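Local coordinates for protein EH1AB1 (Metagenome, PDB 6I8F) that hydrolyses esters as an alpha/beta-hydrolase, probably through a serine nucleophile of a Ser-His-Asp triad, at residues R134-D146 with A235-L248. Sequence-based numbering, arbitrary orientation.
Sequences RLAPEHPFPAPID and AYVPEDTDLTDLRL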
ATOM      1  N   ARG A 134      18.658 -23.006   6.612  1.00 19.12           N
ATOM      2  CA  ARG A 134      19.995 -23.102   7.239  1.00 20.24           C
ATOM      3  C   ARG A 134      20.574 -21.708   7.459  1.00 19.80           C
ATOM      4  O   ARG A 134      20.381 -20.829   6.622  1.00 19.40           O
ATOM      5  CB  ARG A 134      20.982 -23.874   6.359  1.00 20.53           C
ATOM      6  CG  ARG A 134      20.746 -25.373   6.378  1.00 21.54           C
ATOM      7  CD  ARG A 134      21.653 -26.110   5.421  1.00 22.41           C
ATOM      8  NE  ARG A 134      21.363 -25.756   4.046  1.00 23.06           N
ATOM      9  CZ  ARG A 134      22.231 -25.841   3.052  1.00 24.39           C
ATOM     10  NH1 ARG A 134      23.465 -26.270   3.288  1.00 24.97           N
ATOM     11  NH2 ARG A 134      21.861 -25.493   1.833  1.00 22.63           N
ATOM     12  N   LEU A 135      21.303 -21.556   8.572  1.00 19.90           N
ATOM     13  CA  LEU A 135      21.875 -20.287   9.010  1.00 20.03           C
ATOM     14  C   LEU A 135      23.410 -20.368   9.048  1.00 20.82           C
ATOM     15  O   LEU A 135      24.003 -21.447   9.227  1.00 19.54           O
ATOM     16  CB  LEU A 135      21.303 -19.955  10.391  1.00 20.25           C
ATOM     17  CG  LEU A 135      19.780 -19.813  10.485  1.00 19.95           C
ATOM     18  CD1 LEU A 135      19.326 -19.795  11.937  1.00 20.03           C
ATOM     19  CD2 LEU A 135      19.306 -18.561   9.773  1.00 20.49           C
ATOM     20  N   ALA A 136      24.037 -19.199   8.870  1.00 21.70           N
ATOM     21  CA  ALA A 136      25.466 -18.954   9.120  1.00 22.05           C
ATOM     22  C   ALA A 136      25.670 -18.721  10.616  1.00 22.94           C
ATOM     23  O   ALA A 136      24.736 -18.289  11.288  1.00 23.06           O
ATOM     24  CB  ALA A 136      25.913 -17.751   8.322  1.00 22.27           C
ATOM     25  N   PRO A 137      26.880 -18.978  11.145  1.00 23.74           N
ATOM     26  CA  PRO A 137      28.081 -19.308  10.385  1.00 23.55           C
ATOM     27  C   PRO A 137      28.181 -20.760   9.895  1.00 23.62           C
ATOM     28  O   PRO A 137      29.006 -21.046   9.039  1.00 25.73           O
ATOM     29  CB  PRO A 137      29.250 -19.013  11.345  1.00 23.54           C
ATOM     30  CG  PRO A 137      28.640 -19.129  12.716  1.00 23.95           C
ATOM     31  CD  PRO A 137      27.211 -18.655  12.537  1.00 23.35           C
ATOM     32  N   GLU A 138      27.325 -21.645  10.416  1.00 23.09           N
ATOM     33  CA  GLU A 138      27.429 -23.073  10.174  1.00 23.00           C
ATOM     34  C   GLU A 138      27.257 -23.342   8.674  1.00 23.17           C
ATOM     35  O   GLU A 138      27.939 -24.192   8.102  1.00 22.81           O
ATOM     36  CB  GLU A 138      26.388 -23.837  11.002  1.00 23.30           C
ATOM     37  CG  GLU A 138      26.596 -23.748  12.503  1.00 24.15           C
ATOM     38  CD  GLU A 138      25.957 -22.562  13.220  1.00 26.15           C
ATOM     39  OE1 GLU A 138      25.606 -21.564  12.560  1.00 25.86           O
ATOM     40  OE2 GLU A 138      25.823 -22.631  14.458  1.00 27.99           O
ATOM     41  N   HIS A 139      26.325 -22.616   8.050  1.00 22.03           N
ATOM     42  CA  HIS A 139      25.981 -22.800   6.650  1.00 23.23           C
ATOM     43  C   HIS A 139      25.978 -21.428   5.983  1.00 23.79           C
ATOM     44  O   HIS A 139      24.931 -20.770   5.893  1.00 21.91           O
ATOM     45  CB  HIS A 139      24.629 -23.523   6.538  1.00 24.31           C
ATOM     46  CG  HIS A 139      24.526 -24.722   7.415  1.00 25.00           C
ATOM     47  ND1 HIS A 139      25.236 -25.879   7.163  1.00 23.52           N
ATOM     48  CD2 HIS A 139      23.831 -24.935   8.557  1.00 26.00           C
ATOM     49  CE1 HIS A 139      24.966 -26.765   8.099  1.00 25.49           C
ATOM     50  NE2 HIS A 139      24.105 -26.211   8.969  1.00 25.53           N
ATOM     51  N   PRO A 140      27.169 -20.925   5.584  1.00 23.50           N
ATOM     52  CA  PRO A 140      27.298 -19.556   5.094  1.00 23.69           C
ATOM     53  C   PRO A 140      26.733 -19.405   3.676  1.00 21.67           C
ATOM     54  O   PRO A 140      26.369 -20.392   3.057  1.00 20.14           O
ATOM     55  CB  PRO A 140      28.818 -19.287   5.119  1.00 24.50           C
ATOM     56  CG  PRO A 140      29.464 -20.655   5.061  1.00 25.32           C
ATOM     57  CD  PRO A 140      28.457 -21.632   5.629  1.00 24.76           C
ATOM     58  N   PHE A 141      26.704 -18.161   3.192  1.00 22.81           N
ATOM     59  CA  PHE A 141      26.330 -17.847   1.799  1.00 23.58           C
ATOM     60  C   PHE A 141      27.031 -18.840   0.876  1.00 22.89           C
ATOM     61  O   PHE A 141      28.239 -19.020   1.007  1.00 22.41           O
ATOM     62  CB  PHE A 141      26.720 -16.405   1.455  1.00 23.15           C
ATOM     63  CG  PHE A 141      26.452 -16.015   0.024  1.00 24.60           C
ATOM     64  CD1 PHE A 141      27.425 -16.180  -0.958  1.00 25.58           C
ATOM     65  CD2 PHE A 141      25.228 -15.481  -0.348  1.00 24.72           C
ATOM     66  CE1 PHE A 141      27.176 -15.831  -2.278  1.00 24.97           C
ATOM     67  CE2 PHE A 141      24.974 -15.141  -1.670  1.00 25.13           C
ATOM     68  CZ  PHE A 141      25.951 -15.307  -2.631  1.00 26.08           C
ATOM     69  N   PRO A 142      26.300 -19.472  -0.058  1.00 23.16           N
ATOM     70  CA  PRO A 142      24.936 -19.127  -0.438  1.00 22.12           C
ATOM     71  C   PRO A 142      23.864 -20.055   0.152  1.00 21.43           C
ATOM     72  O   PRO A 142      22.741 -20.048  -0.333  1.00 21.15           O
ATOM     73  CB  PRO A 142      24.954 -19.293  -1.963  1.00 21.93           C
ATOM     74  CG  PRO A 142      25.850 -20.486  -2.161  1.00 22.87           C
ATOM     75  CD  PRO A 142      26.914 -20.319  -1.096  1.00 22.33           C
ATOM     76  N   ALA A 143      24.224 -20.833   1.179  1.00 20.12           N
ATOM     77  CA  ALA A 143      23.364 -21.918   1.717  1.00 19.96           C
ATOM     78  C   ALA A 143      21.971 -21.399   2.085  1.00 19.44           C
ATOM     79  O   ALA A 143      20.967 -22.017   1.746  1.00 19.68           O
ATOM     80  CB  ALA A 143      24.028 -22.566   2.910  1.00 19.89           C
ATOM     81  N   PRO A 144      21.828 -20.289   2.832  1.00 18.69           N
ATOM     82  CA  PRO A 144      20.488 -19.848   3.234  1.00 19.81           C
ATOM     83  C   PRO A 144      19.577 -19.488   2.042  1.00 20.66           C
ATOM     84  O   PRO A 144      18.400 -19.856   2.017  1.00 20.68           O
ATOM     85  CB  PRO A 144      20.781 -18.660   4.162  1.00 19.26           C
ATOM     86  CG  PRO A 144      22.205 -18.914   4.637  1.00 19.26           C
ATOM     87  CD  PRO A 144      22.898 -19.471   3.415  1.00 18.95           C
ATOM     88  N   ILE A 145      20.143 -18.794   1.057  1.00 21.98           N
ATOM     89  CA  ILE A 145      19.461 -18.419  -0.180  1.00 22.49           C
ATOM     90  C   ILE A 145      19.064 -19.691  -0.936  1.00 22.26           C
ATOM     91  O   ILE A 145      17.960 -19.762  -1.466  1.00 21.35           O
ATOM     92  CB  ILE A 145      20.352 -17.481  -1.029  1.00 23.87           C
ATOM     93  CG1 ILE A 145      20.541 -16.115  -0.366  1.00 23.09           C
ATOM     94  CG2 ILE A 145      19.849 -17.347  -2.470  1.00 24.33           C
ATOM     95  CD1 ILE A 145      19.272 -15.380  -0.054  1.00 24.03           C
ATOM     96  N   ASP A 146      19.983 -20.663  -0.997  1.00 21.97           N
ATOM     97  CA  ASP A 146      19.734 -21.945  -1.652  1.00 22.39           C
ATOM     98  C   ASP A 146      18.488 -22.606  -1.049  1.00 20.44           C
ATOM     99  O   ASP A 146      17.634 -23.088  -1.789  1.00 19.54           O
ATOM    100  CB  ASP A 146      20.938 -22.889  -1.568  1.00 24.12           C
ATOM    101  CG  ASP A 146      22.087 -22.531  -2.506  1.00 25.99           C
ATOM    102  OD1 ASP A 146      21.897 -21.685  -3.394  1.00 27.67           O
ATOM    103  OD2 ASP A 146      23.164 -23.099  -2.337  1.00 27.58           O
ATOM    104  N   ALA A 235      30.150 -13.981   9.456  1.00 26.72           N
ATOM    105  CA  ALA A 235      29.648 -15.323   9.604  1.00 24.51           C
ATOM    106  C   ALA A 235      29.101 -15.810   8.257  1.00 23.17           C
ATOM    107  O   ALA A 235      29.244 -16.984   7.889  1.00 24.07           O
ATOM    108  CB  ALA A 235      28.598 -15.340  10.693  1.00 25.56           C
ATOM    109  N   TYR A 236      28.493 -14.883   7.508  1.00 23.57           N
ATOM    110  CA  TYR A 236      27.648 -15.201   6.342  1.00 22.73           C
ATOM    111  C   TYR A 236      28.454 -15.219   5.033  1.00 23.82           C
ATOM    112  O   TYR A 236      28.281 -16.103   4.202  1.00 24.29           O
ATOM    113  CB  TYR A 236      26.508 -14.181   6.283  1.00 22.22           C
ATOM    114  CG  TYR A 236      25.561 -14.321   5.118  1.00 21.35           C
ATOM    115  CD1 TYR A 236      24.946 -15.530   4.830  1.00 21.05           C
ATOM    116  CD2 TYR A 236      25.263 -13.228   4.315  1.00 21.34           C
ATOM    117  CE1 TYR A 236      24.062 -15.655   3.771  1.00 21.14           C
ATOM    118  CE2 TYR A 236      24.378 -13.335   3.253  1.00 21.83           C
ATOM    119  CZ  TYR A 236      23.771 -14.550   2.985  1.00 21.57           C
ATOM    120  OH  TYR A 236      22.895 -14.654   1.946  1.00 23.00           O
ATOM    121  N   VAL A 237      29.313 -14.213   4.841  1.00 25.94           N
ATOM    122  CA  VAL A 237      29.885 -13.943   3.530  1.00 26.77           C
ATOM    123  C   VAL A 237      31.338 -14.405   3.494  1.00 25.86           C
ATOM    124  O   VAL A 237      32.167 -13.896   4.246  1.00 25.42           O
ATOM    125  CB  VAL A 237      29.773 -12.454   3.160  1.00 26.94           C
ATOM    126  CG1 VAL A 237      30.268 -12.206   1.739  1.00 28.17           C
ATOM    127  CG2 VAL A 237      28.347 -11.954   3.320  1.00 27.24           C
ATOM    128  N   PRO A 238      31.690 -15.368   2.612  1.00 25.44           N
ATOM    129  CA  PRO A 238      33.089 -15.709   2.372  1.00 28.15           C
ATOM    130  C   PRO A 238      33.888 -14.506   1.856  1.00 30.09           C
ATOM    131  O   PRO A 238      33.414 -13.760   0.987  1.00 27.42           O
ATOM    132  CB  PRO A 238      33.043 -16.811   1.301  1.00 27.18           C
ATOM    133  CG  PRO A 238      31.641 -17.383   1.419  1.00 26.91           C
ATOM    134  CD  PRO A 238      30.775 -16.214   1.838  1.00 26.12           C
ATOM    135  N   GLU A 239      35.090 -14.332   2.413  1.00 33.42           N
ATOM    136  CA  GLU A 239      36.100 -13.419   1.859  1.00 37.34           C
ATOM    137  C   GLU A 239      36.213 -13.631   0.341  1.00 36.70           C
ATOM    138  O   GLU A 239      36.189 -14.764  -0.141  1.00 36.12           O
ATOM    139  CB  GLU A 239      37.444 -13.681   2.536  1.00 39.10           C
ATOM    140  CG  GLU A 239      38.589 -12.903   1.930  1.00 43.93           C
ATOM    141  CD  GLU A 239      39.904 -13.074   2.669  1.00 46.46           C
ATOM    142  OE1 GLU A 239      39.990 -13.981   3.517  1.00 46.07           O
ATOM    143  OE2 GLU A 239      40.830 -12.291   2.402  1.00 49.89           O
ATOM    144  N   ASP A 240      36.339 -12.525  -0.399  1.00 38.58           N
ATOM    145  CA  ASP A 240      36.497 -12.517  -1.865  1.00 41.22           C
ATOM    146  C   ASP A 240      35.172 -12.822  -2.582  1.00 41.15           C
ATOM    147  O   ASP A 240      35.187 -13.056  -3.803  1.00 42.74           O
ATOM    148  CB  ASP A 240      37.499 -13.549  -2.403  1.00 44.30           C
ATOM    149  CG  ASP A 240      38.898 -13.522  -1.815  1.00 47.21           C
ATOM    150  OD1 ASP A 240      39.442 -12.417  -1.610  1.00 48.53           O
ATOM    151  OD2 ASP A 240      39.439 -14.619  -1.577  1.00 51.01           O
ATOM    152  N   THR A 241      34.043 -12.868  -1.863  1.00 36.33           N
ATOM    153  CA  THR A 241      32.765 -12.941  -2.555  1.00 33.11           C
ATOM    154  C   THR A 241      32.590 -11.598  -3.267  1.00 29.35           C
ATOM    155  O   THR A 241      32.846 -10.557  -2.684  1.00 30.00           O
ATOM    156  CB  THR A 241      31.596 -13.276  -1.617  1.00 31.67           C
ATOM    157  OG1 THR A 241      31.902 -14.490  -0.929  1.00 29.46           O
ATOM    158  CG2 THR A 241      30.282 -13.451  -2.352  1.00 31.71           C
ATOM    159  N   ASP A 242      32.212 -11.639  -4.540  1.00 28.96           N
ATOM    160  CA  ASP A 242      31.854 -10.433  -5.267  1.00 30.21           C
ATOM    161  C   ASP A 242      30.560  -9.878  -4.653  1.00 29.21           C
ATOM    162  O   ASP A 242      29.527 -10.543  -4.668  1.00 28.85           O
ATOM    163  CB  ASP A 242      31.672 -10.717  -6.760  1.00 30.78           C
ATOM    164  CG  ASP A 242      31.511  -9.459  -7.594  1.00 34.60           C
ATOM    165  OD1 ASP A 242      31.165  -8.394  -7.023  1.00 34.12           O
ATOM    166  OD2 ASP A 242      31.741  -9.549  -8.811  1.00 40.20           O
ATOM    167  N   LEU A 243      30.621  -8.650  -4.143  1.00 28.86           N
ATOM    168  CA  LEU A 243      29.509  -8.068  -3.418  1.00 30.46           C
ATOM    169  C   LEU A 243      28.452  -7.495  -4.373  1.00 31.24           C
ATOM    170  O   LEU A 243      27.428  -7.006  -3.917  1.00 33.99           O
ATOM    171  CB  LEU A 243      30.047  -7.002  -2.466  1.00 30.30           C
ATOM    172  CG  LEU A 243      30.944  -7.519  -1.346  1.00 30.88           C
ATOM    173  CD1 LEU A 243      31.304  -6.395  -0.399  1.00 30.64           C
ATOM    174  CD2 LEU A 243      30.292  -8.661  -0.586  1.00 33.19           C
ATOM    175  N   THR A 244      28.688  -7.588  -5.684  1.00 30.10           N
ATOM    176  CA  THR A 244      27.690  -7.250  -6.685  1.00 28.74           C
ATOM    177  C   THR A 244      26.912  -8.507  -7.091  1.00 28.50           C
ATOM    178  O   THR A 244      25.990  -8.420  -7.891  1.00 26.93           O
ATOM    179  CB  THR A 244      28.315  -6.611  -7.932  1.00 28.83           C
ATOM    180  OG1 THR A 244      29.144  -7.585  -8.561  1.00 29.57           O
ATOM    181  CG2 THR A 244      29.110  -5.360  -7.637  1.00 28.07           C
ATOM    182  N   ASP A 245      27.299  -9.672  -6.555  1.00 26.51           N
ATOM    183  CA  ASP A 245      26.496 -10.874  -6.680  1.00 27.91           C
ATOM    184  C   ASP A 245      25.033 -10.507  -6.381  1.00 26.33           C
ATOM    185  O   ASP A 245      24.735  -9.937  -5.328  1.00 25.62           O
ATOM    186  CB  ASP A 245      26.985 -11.976  -5.734  1.00 27.92           C
ATOM    187  CG  ASP A 245      26.385 -13.342  -6.013  1.00 28.46           C
ATOM    188  OD1 ASP A 245      25.156 -13.491  -5.873  1.00 27.72           O
ATOM    189  OD2 ASP A 245      27.156 -14.262  -6.345  1.00 30.44           O
ATOM    190  N   LEU A 246      24.133 -10.838  -7.307  1.00 24.47           N
ATOM    191  CA  LEU A 246      22.714 -10.445  -7.183  1.00 25.44           C
ATOM    192  C   LEU A 246      22.024 -11.193  -6.026  1.00 25.03           C
ATOM    193  O   LEU A 246      20.948 -10.793  -5.612  1.00 25.42           O
ATOM    194  CB  LEU A 246      21.986 -10.703  -8.506  1.00 23.98           C
ATOM    195  CG  LEU A 246      22.469  -9.883  -9.699  1.00 23.57           C
ATOM    196  CD1 LEU A 246      21.690 -10.256 -10.942  1.00 24.86           C
ATOM    197  CD2 LEU A 246      22.367  -8.393  -9.427  1.00 22.49           C
ATOM    198  N   ARG A 247      22.616 -12.282  -5.523  1.00 24.35           N
ATOM    199  CA  ARG A 247      22.077 -12.949  -4.329  1.00 23.64           C
ATOM    200  C   ARG A 247      22.392 -12.136  -3.071  1.00 22.24           C
ATOM    201  O   ARG A 247      21.738 -12.326  -2.056  1.00 22.00           O
ATOM    202  CB  ARG A 247      22.607 -14.375  -4.182  1.00 24.15           C
ATOM    203  CG  ARG A 247      22.109 -15.331  -5.259  1.00 25.41           C
ATOM    204  CD  ARG A 247      22.948 -16.591  -5.322  1.00 24.93           C
ATOM    205  NE  ARG A 247      24.347 -16.295  -5.626  1.00 25.84           N
ATOM    206  CZ  ARG A 247      25.321 -17.204  -5.679  1.00 25.72           C
ATOM    207  NH1 ARG A 247      25.042 -18.476  -5.470  1.00 23.38           N
ATOM    208  NH2 ARG A 247      26.570 -16.830  -5.920  1.00 25.36           N
ATOM    209  N   LEU A 248      23.390 -11.247  -3.136  1.00 22.15           N
ATOM    210  CA  LEU A 248      23.691 -10.325  -2.030  1.00 22.25           C
ATOM    211  C   LEU A 248      23.126  -8.925  -2.295  1.00 21.81           C
ATOM    212  O   LEU A 248      22.983  -8.135  -1.369  1.00 20.57           O
ATOM    213  CB  LEU A 248      25.211 -10.212  -1.865  1.00 23.73           C
ATOM    214  CG  LEU A 248      25.954 -11.437  -1.340  1.00 24.92           C
ATOM    215  CD1 LEU A 248      27.457 -11.201  -1.426  1.00 26.45           C
ATOM    216  CD2 LEU A 248      25.560 -11.750   0.092  1.00 25.58           C
TER
HETATM  217  O   HOH W   1      30.813 -19.042   8.346  1.00 20.54           O
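Phe-141 N donates to Tyr-236 O (2.8 Å), where the proline-rich loop 134-142, with cis peptides before Pro-137 and Pro-142, meets the end of helix 230-236. A water donates to both Pro-137 O and Ala-235 O. Phe-141 makes the largest share of the contact. With CG anti to the backbone N (chi1 177°), its ring reaches in among residues 236-248. Phe-141 CB lies over the face of the Tyr-236 ring, 3.6 Å from Tyr-236 CE1. The edge of Phe-141 turns to the face of Tyr-236 in an offset edge-to-face pair, planes at 86°. Leu-248 CD2 makes an off-centre CH-pi contact with the Phe-141 ring. Arg-247 CB meets the ring edge at Phe-141 CE2 (3.5 Å), and Phe-141 CZ sits against one face of the guanidinium. Asp-245 holds that group side-on: Arg-247 NE bonds Asp-245 OD1 and NH2 bonds OD2 (2.7 Å). An alanine in place of Arg-247 would keep CB at the ring edge, but would probably leave the Asp-245 carboxylate without its charge partner and strip the guanidinium from beside Phe-141 CZ. Pro-144 and Ile-145, in the first turn of helix 143-157, pack on Tyr-236 and also touch helix 176-190, which begins within the probable nucleophile elbow. Helix 43-55 lies against Pro-137 and Ala-235.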